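Local coordinates for protein transferrin (Manduca sexta, PDB 6WB6) that binds a single ferric ion per molecule together with a carbonate anion and transports iron as a secreted insect transferrin, at residues P55-P58 with E59-Y62; S370-A373 with F374-D377; K328-D331 with Y332-A336; R344-G347 with A348-V352. All coordinates share one frame; numbering follows the deposited sequence.

In the fold
Each contact closes a turn between consecutive residues, and along the chain they run in the order 1, 3, 4, 2 without nesting or crossing. Contact 1 is where strand 53-56 passes into helix 58-65. Contact 3 is the short helix 329-334, which follows strand 320-327 and packs on contact 1 through Tyr332 and Leu333. Contact 4 folds the loop between helix 338-342 and strand 352-357. Contact 2 ends helix 360-375. Its Arg376 forms salt bridges with Asp57 and Asp60 of contact 1, and its Asp377 pairs with Arg344 of contact 4, so the end of helix 360-375 is tied by charge to both contact 1 and contact 4.

Contact 1: P55-P58 with E59-Y62; sequences PVDP and EDMY
Asp60 reaches back along the chain to the backbone of Asp57. Its CB lies 3.7 Å from Val56 CG1, the two side chains running antiparallel alongside one another, and also rests near the Asp57 carbonyl oxygen. With CG beside its own backbone N (chi1 -58°), the carboxylate comes up to Asp57 N, which donates to OD2 over 2.8 Å at 153°. That oxygen is met on its anti side, 22° out of the carboxylate plane. OD2 also forms a salt bridge with Arg39, while OD1 takes one from Arg376. This is a strand-to-helix junction: strand 53-56 stops, Asp57 stands at the N-cap position, and helix 58-65 starts at Pro58. Asp57 is a predicted iron ligand, but in this model the ferric ion is held by Tyr90 and Tyr204, and Asp57 OD1 accepts from Gln274 while its OD2 pairs with Arg376. The two aspartates lie side by side, with 3.8 Å between Asp57 OD2 and Asp60 OD2, a closeness of like charge that the arginines probably offset. With an alanine in place of Asp60, Asp57 N would probably lose this acceptor, and Arg39 and Arg376 would each lose one carboxylate partner. One residue further on, Met61 N bonds to Asp57 O (3.1 Å), and the extended Met61 side chain crosses Val56 at about a right angle, its CE pressed tightly to Val56 CG2 at 3.5 Å.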
loop_
_atom_site.group_PDB
_atom_site.type_symbol
_atom_site.label_atom_id
_atom_site.label_comp_id
_atom_site.label_asym_id
_atom_site.label_seq_id
_atom_site.Cartn_x
_atom_site.Cartn_y
_atom_site.Cartn_z
ATOM N N PRO A 55 8.090 6.028 -19.337
ATOM C CA PRO A 55 8.788 4.870 -18.772
ATOM C C PRO A 55 7.821 3.902 -18.097
ATOM O O PRO A 55 6.847 4.305 -17.463
ATOM C CB PRO A 55 9.744 5.509 -17.755
ATOM C CG PRO A 55 9.047 6.789 -17.377
ATOM C CD PRO A 55 8.461 7.277 -18.647
ATOM N N VAL A 56 8.113 2.616 -18.219
ATOM C CA VAL A 56 7.227 1.565 -17.736
ATOM C C VAL A 56 8.057 0.457 -17.100
ATOM O O VAL A 56 9.109 0.077 -17.625
ATOM C CB VAL A 56 6.369 0.981 -18.881
ATOM C CG1 VAL A 56 5.192 1.906 -19.257
ATOM C CG2 VAL A 56 7.244 0.705 -20.074
ATOM N N ASP A 57 7.575 -0.071 -15.976
ATOM C CA ASP A 57 7.966 -1.403 -15.563
ATOM C C ASP A 57 7.179 -2.423 -16.386
ATOM O O ASP A 57 6.164 -2.081 -16.994
ATOM C CB ASP A 57 7.702 -1.612 -14.071
ATOM C CG ASP A 57 8.426 -0.602 -13.179
ATOM O OD1 ASP A 57 9.569 -0.176 -13.485
ATOM O OD2 ASP A 57 7.845 -0.252 -12.141
ATOM N N PRO A 58 7.620 -3.687 -16.404
ATOM C CA PRO A 58 6.834 -4.741 -17.078
ATOM C C PRO A 58 5.382 -4.817 -16.603
ATOM O O PRO A 58 4.459 -5.031 -17.397
ATOM C CB PRO A 58 7.629 -6.012 -16.726
ATOM C CG PRO A 58 9.022 -5.524 -16.386
ATOM C CD PRO A 58 8.770 -4.248 -15.667
ATOM N N GLU A 59 5.165 -4.633 -15.309
ATOM C CA GLU A 59 3.812 -4.543 -14.785
ATOM C C GLU A 59 3.008 -3.429 -15.478
ATOM O O GLU A 59 1.799 -3.569 -15.686
ATOM C CB GLU A 59 3.871 -4.322 -13.267
ATOM C CG GLU A 59 4.406 -5.517 -12.438
ATOM C CD GLU A 59 5.944 -5.482 -12.229
ATOM O OE1 GLU A 59 6.633 -4.857 -13.042
ATOM O OE2 GLU A 59 6.458 -6.060 -11.248
ATOM N N ASP A 60 3.658 -2.307 -15.824
ATOM C CA ASP A 60 2.955 -1.208 -16.487
ATOM C C ASP A 60 2.637 -1.546 -17.947
ATOM O O ASP A 60 1.567 -1.192 -18.459
ATOM C CB ASP A 60 3.789 0.080 -16.390
ATOM C CG ASP A 60 4.098 0.491 -14.953
ATOM O OD1 ASP A 60 3.194 0.481 -14.082
ATOM O OD2 ASP A 60 5.272 0.810 -14.684
ATOM N N MET A 61 3.562 -2.214 -18.633
ATOM C CA MET A 61 3.302 -2.701 -19.984
ATOM C C MET A 61 2.059 -3.564 -20.002
ATOM O O MET A 61 1.204 -3.438 -20.890
ATOM C CB MET A 61 4.510 -3.497 -20.500
ATOM C CG MET A 61 5.813 -2.685 -20.500
ATOM S SD MET A 61 7.312 -3.669 -20.789
ATOM C CE MET A 61 8.603 -2.486 -20.364
ATOM N N TYR A 62 1.930 -4.429 -19.000
ATOM C CA TYR A 62 0.742 -5.244 -18.898
ATOM C C TYR A 62 -0.500 -4.377 -18.758
ATOM O O TYR A 62 -1.489 -4.595 -19.460
ATOM C CB TYR A 62 0.872 -6.222 -17.727
ATOM C CG TYR A 62 -0.305 -7.148 -17.683
ATOM C CD1 TYR A 62 -0.312 -8.310 -18.437
ATOM C CD2 TYR A 62 -1.441 -6.829 -16.948
ATOM C CE1 TYR A 62 -1.379 -9.148 -18.429
ATOM C CE2 TYR A 62 -2.536 -7.673 -16.943
ATOM C CZ TYR A 62 -2.490 -8.834 -17.686
ATOM O OH TYR A 62 -3.553 -9.692 -17.708
#

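Contact 2: S370-A373 with F374-D377; sequences SVFA and FSRD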
loop_
_atom_site.group_PDB
_atom_site.type_symbol
_atom_site.label_atom_id
_atom_site.label_comp_id
_atom_site.label_asym_id
_atom_site.label_seq_id
_atom_site.Cartn_x
_atom_site.Cartn_y
_atom_site.Cartn_z
ATOM N N SER A 370 -7.936 -0.917 -9.655
ATOM C CA SER A 370 -8.021 -2.368 -9.778
ATOM C C SER A 370 -7.019 -2.891 -10.788
ATOM O O SER A 370 -6.373 -3.906 -10.551
ATOM C CB SER A 370 -9.415 -2.810 -10.204
ATOM O OG SER A 370 -9.355 -4.143 -10.592
ATOM N N VAL A 371 -6.936 -2.250 -11.956
ATOM C CA VAL A 371 -6.029 -2.742 -12.982
ATOM C C VAL A 371 -4.587 -2.615 -12.513
ATOM O O VAL A 371 -3.757 -3.492 -12.766
ATOM C CB VAL A 371 -6.261 -2.003 -14.307
ATOM C CG1 VAL A 371 -5.506 -2.682 -15.385
ATOM C CG2 VAL A 371 -7.719 -2.031 -14.687
ATOM N N PHE A 372 -4.277 -1.550 -11.785
ATOM C CA PHE A 372 -2.932 -1.416 -11.254
ATOM C C PHE A 372 -2.640 -2.525 -10.241
ATOM O O PHE A 372 -1.640 -3.249 -10.359
ATOM C CB PHE A 372 -2.763 -0.036 -10.622
ATOM C CG PHE A 372 -1.450 0.137 -9.942
ATOM C CD1 PHE A 372 -0.307 0.340 -10.686
ATOM C CD2 PHE A 372 -1.355 0.091 -8.578
ATOM C CE1 PHE A 372 0.918 0.474 -10.067
ATOM C CE2 PHE A 372 -0.135 0.215 -7.957
ATOM C CZ PHE A 372 0.999 0.416 -8.706
ATOM N N ALA A 373 -3.518 -2.681 -9.244
ATOM C CA ALA A 373 -3.306 -3.699 -8.219
ATOM C C ALA A 373 -3.088 -5.063 -8.843
ATOM O O ALA A 373 -2.189 -5.806 -8.439
ATOM C CB ALA A 373 -4.485 -3.760 -7.265
ATOM N N PHE A 374 -3.916 -5.417 -9.830
ATOM C CA PHE A 374 -3.776 -6.723 -10.453
ATOM C C PHE A 374 -2.426 -6.858 -11.136
ATOM O O PHE A 374 -1.740 -7.865 -10.978
ATOM C CB PHE A 374 -4.881 -6.956 -11.463
ATOM C CG PHE A 374 -4.806 -8.283 -12.106
ATOM C CD1 PHE A 374 -5.327 -9.388 -11.475
ATOM C CD2 PHE A 374 -4.226 -8.430 -13.346
ATOM C CE1 PHE A 374 -5.275 -10.620 -12.048
ATOM C CE2 PHE A 374 -4.170 -9.673 -13.939
ATOM C CZ PHE A 374 -4.702 -10.769 -13.283
ATOM N N SER A 375 -2.039 -5.857 -11.928
ATOM C CA SER A 375 -0.754 -5.912 -12.607
ATOM C C SER A 375 0.405 -5.988 -11.623
ATOM O O SER A 375 1.510 -6.356 -12.022
ATOM C CB SER A 375 -0.576 -4.691 -13.517
ATOM O OG SER A 375 -0.559 -3.506 -12.754
ATOM N N ARG A 376 0.187 -5.616 -10.363
ATOM C CA ARG A 376 1.231 -5.600 -9.349
ATOM C C ARG A 376 1.124 -6.779 -8.385
ATOM O O ARG A 376 1.615 -6.696 -7.255
ATOM C CB ARG A 376 1.178 -4.290 -8.582
ATOM C CG ARG A 376 1.578 -3.066 -9.415
ATOM C CD ARG A 376 3.090 -2.950 -9.562
ATOM N NE ARG A 376 3.447 -2.037 -10.651
ATOM C CZ ARG A 376 4.673 -1.567 -10.869
ATOM N NH1 ARG A 376 5.672 -1.906 -10.068
ATOM N NH2 ARG A 376 4.891 -0.736 -11.883
ATOM N N ASP A 377 0.448 -7.847 -8.804
ATOM C CA ASP A 377 0.408 -9.125 -8.102
ATOM C C ASP A 377 -0.305 -9.047 -6.757
ATOM O O ASP A 377 -0.042 -9.863 -5.863
ATOM C CB ASP A 377 1.809 -9.713 -7.902
ATOM C CG ASP A 377 1.751 -11.232 -7.674
ATOM O OD1 ASP A 377 1.171 -11.917 -8.537
ATOM O OD2 ASP A 377 2.203 -11.720 -6.625
#
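Phe372 and Arg376, one helical turn apart, meet by a CH-pi contact: Arg376 CG sits over one face of the ring, 3.8 Å from its centroid and 21° off the normal. The arginine chain bends at chi2, which carries NE along to within 3.6 Å of Phe372 CE1, with the guanidinium plane turned 34° from the ring. The charged end goes on to Asp57 and Asp60, so the aromatic face supports the aliphatic part of an arginine that reaches from the end of helix 360-375 to the start of helix 58-65.

Among the backbone bonds, Phe374 N to Ser370 O and Ser375 N to Val371 O continue the regular helical pattern. The last turn then tightens. Arg376 N donates to Ala373 O at 3.1 Å, approaching from above the carbonyl plane, and more weakly to Phe372 O. Asp377, with positive phi, is the C-prime residue of a Schellman motif that ends helix 360-375, the helix of a beta-alpha-beta unit; its N returns to Phe374 O.

One side-chain hydroxyl joins in. Ser375 places OG between its own N and carbonyl carbon (chi1 63°), folding it back to donate to Phe372 O over 2.6 Å.

Contact 3: K328-D331 with Y332-A336; sequences KPID and YLNKA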
loop_
_atom_site.group_PDB
_atom_site.type_symbol
_atom_site.label_atom_id
_atom_site.label_comp_id
_atom_site.label_asym_id
_atom_site.label_seq_id
_atom_site.Cartn_x
_atom_site.Cartn_y
_atom_site.Cartn_z
ATOM N N LYS A 328 5.383 -5.265 -29.356
ATOM C CA LYS A 328 4.184 -5.009 -28.574
ATOM C C LYS A 328 4.431 -5.417 -27.123
ATOM O O LYS A 328 5.261 -6.285 -26.855
ATOM C CB LYS A 328 2.996 -5.785 -29.136
ATOM C CG LYS A 328 2.600 -5.401 -30.569
ATOM C CD LYS A 328 1.883 -4.052 -30.606
ATOM C CE LYS A 328 0.484 -4.101 -29.967
ATOM N NZ LYS A 328 0.323 -3.047 -28.896
ATOM N N PRO A 329 3.731 -4.805 -26.170
ATOM C CA PRO A 329 4.057 -5.089 -24.766
ATOM C C PRO A 329 3.784 -6.527 -24.380
ATOM O O PRO A 329 4.618 -7.157 -23.717
ATOM C CB PRO A 329 3.186 -4.092 -23.982
ATOM C CG PRO A 329 2.114 -3.657 -24.977
ATOM C CD PRO A 329 2.743 -3.725 -26.309
ATOM N N ILE A 330 2.647 -7.084 -24.789
ATOM C CA ILE A 330 2.356 -8.440 -24.355
ATOM C C ILE A 330 3.309 -9.435 -25.016
ATOM O O ILE A 330 3.653 -10.466 -24.420
ATOM C CB ILE A 330 0.876 -8.761 -24.625
ATOM C CG1 ILE A 330 0.376 -9.793 -23.620
ATOM C CG2 ILE A 330 0.674 -9.241 -26.068
ATOM C CD1 ILE A 330 0.018 -9.193 -22.290
ATOM N N ASP A 331 3.768 -9.152 -26.238
ATOM C CA ASP A 331 4.786 -10.010 -26.836
ATOM C C ASP A 331 6.113 -9.840 -26.119
ATOM O O ASP A 331 6.890 -10.800 -25.989
ATOM C CB ASP A 331 4.942 -9.701 -28.320
ATOM C CG ASP A 331 3.692 -10.033 -29.100
ATOM O OD1 ASP A 331 2.991 -10.969 -28.691
ATOM O OD2 ASP A 331 3.411 -9.360 -30.106
ATOM N N TYR A 332 6.384 -8.621 -25.654
ATOM C CA TYR A 332 7.544 -8.389 -24.811
ATOM C C TYR A 332 7.462 -9.221 -23.543
ATOM O O TYR A 332 8.438 -9.867 -23.144
ATOM C CB TYR A 332 7.613 -6.909 -24.462
ATOM C CG TYR A 332 8.810 -6.508 -23.626
ATOM C CD1 TYR A 332 10.078 -6.457 -24.177
ATOM C CD2 TYR A 332 8.662 -6.163 -22.296
ATOM C CE1 TYR A 332 11.158 -6.061 -23.438
ATOM C CE2 TYR A 332 9.753 -5.766 -21.530
ATOM C CZ TYR A 332 10.995 -5.723 -22.111
ATOM O OH TYR A 332 12.102 -5.351 -21.372
ATOM N N LEU A 333 6.299 -9.195 -22.877
ATOM C CA LEU A 333 6.146 -9.957 -21.646
ATOM C C LEU A 333 6.123 -11.447 -21.926
ATOM O O LEU A 333 6.721 -12.231 -21.176
ATOM C CB LEU A 333 4.875 -9.551 -20.916
ATOM C CG LEU A 333 4.818 -8.112 -20.432
ATOM C CD1 LEU A 333 3.447 -7.859 -19.858
ATOM C CD2 LEU A 333 5.851 -7.814 -19.437
ATOM N N ASN A 334 5.436 -11.851 -23.000
ATOM C CA ASN A 334 5.352 -13.262 -23.340
ATOM C C ASN A 334 6.731 -13.896 -23.450
ATOM O O ASN A 334 6.943 -15.006 -22.965
ATOM C CB ASN A 334 4.604 -13.451 -24.651
ATOM C CG ASN A 334 3.099 -13.450 -24.474
ATOM O OD1 ASN A 334 2.575 -13.339 -23.359
ATOM N ND2 ASN A 334 2.397 -13.578 -25.584
ATOM N N LYS A 335 7.676 -13.229 -24.109
ATOM C CA LYS A 335 8.907 -13.945 -24.409
ATOM C C LYS A 335 9.770 -14.137 -23.169
ATOM O O LYS A 335 10.822 -14.799 -23.236
ATOM C CB LYS A 335 9.694 -13.218 -25.509
ATOM C CG LYS A 335 10.112 -11.791 -25.171
ATOM C CD LYS A 335 10.817 -11.131 -26.342
ATOM C CE LYS A 335 11.299 -9.750 -25.993
ATOM N NZ LYS A 335 12.431 -9.760 -25.013
ATOM N N ALA A 336 9.345 -13.572 -22.045
ATOM C CA ALA A 336 9.982 -13.811 -20.774
ATOM C C ALA A 336 9.238 -14.860 -19.965
ATOM O O ALA A 336 9.704 -15.223 -18.883
ATOM C CB ALA A 336 10.070 -12.513 -19.978
HETATM O O HOH W 1 3.648 -13.329 -28.058
#
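Tyr332 N donates to Lys328 O over 2.9 Å and so opens the bonding of helix 329-334, a short helix following strand 320-327, an outermost strand of its four-stranded antiparallel sheet, with Lys328 at the helix's N-cap position. The next carbonyls are taken in sequence: Leu333 N meets Pro329 O at 2.8 Å, and Asn334 N meets Ile330 O at 2.7 Å. Lys335 N reaches Asp331 O at 3.2 Å as the helix runs out, and Ala336 N turns back to Leu333 O.

The side chains find partners on several sides. Lys328 NZ bonds to Gln70 and to the carbonyl of Phe72, and the Tyr332 hydroxyl to the Trp273 carbonyl, fixing the helix to neighbouring loops and strand 72-79. Leu333 turns to helix 58-65, packing on Pro58 and Tyr62, while its CD1 only grazes Ile330 CD1 at 4.4 Å.

On the exposed side, the Asp331 carboxylate and Asn334 amide planes stand 55° apart, and Asp331 OD1 lies 4.1 Å from Asn334 ND2. A water spans that distance. Asn334 OD1 bonds instead to Thr339 OG1, which distinguishes the two ends of the amide: ND2 donates a hydrogen to the water at 2.8 Å, and the water passes one of its own to Asp331 OD1.

Contact 4: R344-G347 with A348-V352; sequences RGHG and APELV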
loop_
_atom_site.group_PDB
_atom_site.type_symbol
_atom_site.label_atom_id
_atom_site.label_comp_id
_atom_site.label_asym_id
_atom_site.label_seq_id
_atom_site.Cartn_x
_atom_site.Cartn_y
_atom_site.Cartn_z
ATOM N N ARG A 344 -0.840 -14.538 -12.715
ATOM C CA ARG A 344 -0.983 -15.615 -11.739
ATOM C C ARG A 344 -2.240 -15.437 -10.904
ATOM O O ARG A 344 -2.569 -14.335 -10.443
ATOM C CB ARG A 344 0.218 -15.685 -10.807
ATOM C CG ARG A 344 0.096 -16.797 -9.760
ATOM C CD ARG A 344 1.423 -16.997 -9.100
ATOM N NE ARG A 344 1.745 -15.845 -8.284
ATOM C CZ ARG A 344 1.316 -15.660 -7.042
ATOM N NH1 ARG A 344 0.533 -16.553 -6.460
ATOM N NH2 ARG A 344 1.662 -14.567 -6.382
ATOM N N GLY A 345 -2.935 -16.545 -10.716
ATOM C CA GLY A 345 -4.072 -16.602 -9.828
ATOM C C GLY A 345 -3.965 -17.796 -8.895
ATOM O O GLY A 345 -2.871 -18.317 -8.618
ATOM N N HIS A 346 -5.112 -18.250 -8.412
ATOM C CA HIS A 346 -5.159 -19.330 -7.437
ATOM C C HIS A 346 -6.164 -20.411 -7.833
ATOM O O HIS A 346 -6.578 -21.215 -6.991
ATOM C CB HIS A 346 -5.465 -18.749 -6.059
ATOM C CG HIS A 346 -4.456 -17.735 -5.609
ATOM N ND1 HIS A 346 -4.539 -16.397 -5.947
ATOM C CD2 HIS A 346 -3.321 -17.870 -4.879
ATOM C CE1 HIS A 346 -3.502 -15.755 -5.436
ATOM N NE2 HIS A 346 -2.748 -16.626 -4.780
ATOM N N GLY A 347 -6.519 -20.481 -9.107
ATOM C CA GLY A 347 -7.527 -21.421 -9.542
ATOM C C GLY A 347 -8.922 -20.846 -9.428
ATOM O O GLY A 347 -9.229 -20.060 -8.532
ATOM N N ALA A 348 -9.782 -21.259 -10.353
ATOM C CA ALA A 348 -11.169 -20.823 -10.330
ATOM C C ALA A 348 -11.878 -21.334 -9.076
ATOM O O ALA A 348 -11.593 -22.439 -8.598
ATOM C CB ALA A 348 -11.891 -21.318 -11.575
ATOM N N PRO A 349 -12.794 -20.545 -8.498
ATOM C CA PRO A 349 -13.090 -19.164 -8.910
ATOM C C PRO A 349 -12.072 -18.177 -8.332
ATOM O O PRO A 349 -11.895 -18.176 -7.117
ATOM C CB PRO A 349 -14.479 -18.921 -8.325
ATOM C CG PRO A 349 -14.495 -19.762 -7.067
ATOM C CD PRO A 349 -13.571 -20.940 -7.313
ATOM N N GLU A 350 -11.417 -17.359 -9.158
ATOM C CA GLU A 350 -10.498 -16.367 -8.614
ATOM C C GLU A 350 -11.251 -15.431 -7.663
ATOM O O GLU A 350 -12.334 -14.929 -7.978
ATOM C CB GLU A 350 -9.831 -15.591 -9.753
ATOM C CG GLU A 350 -9.119 -16.478 -10.819
ATOM C CD GLU A 350 -7.830 -17.150 -10.330
ATOM O OE1 GLU A 350 -7.332 -18.043 -11.037
ATOM O OE2 GLU A 350 -7.310 -16.788 -9.256
ATOM N N LEU A 351 -10.692 -15.209 -6.481
ATOM C CA LEU A 351 -11.421 -14.434 -5.487
ATOM C C LEU A 351 -11.441 -12.970 -5.887
ATOM O O LEU A 351 -10.450 -12.429 -6.376
ATOM C CB LEU A 351 -10.805 -14.584 -4.097
ATOM C CG LEU A 351 -11.559 -13.818 -3.009
ATOM C CD1 LEU A 351 -12.993 -14.341 -2.839
ATOM C CD2 LEU A 351 -10.820 -13.866 -1.706
ATOM N N VAL A 352 -12.578 -12.324 -5.666
ATOM C CA VAL A 352 -12.770 -10.923 -6.020
ATOM C C VAL A 352 -13.287 -10.209 -4.790
ATOM O O VAL A 352 -14.151 -10.728 -4.081
ATOM C CB VAL A 352 -13.751 -10.763 -7.198
ATOM C CG1 VAL A 352 -14.099 -9.285 -7.435
ATOM C CG2 VAL A 352 -13.174 -11.397 -8.450
#
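Glu350 folds back over the turn so that its carboxylate takes backbone N-H groups from two successive residues. The stronger hydrogen bond runs from His346 N to Glu350 OE2, 2.8 Å long and nearly straight at 168°, and uses the syn lone pair, on the side facing the other carboxylate oxygen. A weak one, bent to 123°, joins Gly347 N to Glu350 OE1 over 3.2 Å. The glutamate gets there by a bend at chi2 (-71°), which curls its chain back toward the backbone N atoms of His346 and Gly347.

These bonds lie within a loop without regular helix or strand, the one that joins helix 338-342 to strand 352-357. A glutamine here, uncharged and with a single carbonyl oxygen, would probably leave one of the two N-H groups without its acceptor.

The close packing comes from glycine and from the bend in the chain. Gly345 CA lies 3.3 Å from Glu350 OE2, and a beta carbon on Gly345 would run into that oxygen. Gly347 has positive phi, and a side chain there would collide with the carbonyl oxygen of His346. The peptide bond before Pro349 is cis, turning the chain sharply, and Gly347 O comes within 3.4 Å of Pro349 C.

As for the ring, Glu350 OE2 lies close to the plane of the His346 imidazole, beside its edge, while His346 NE2 bonds to Glu151, which also forms a salt bridge with Arg344 NH1.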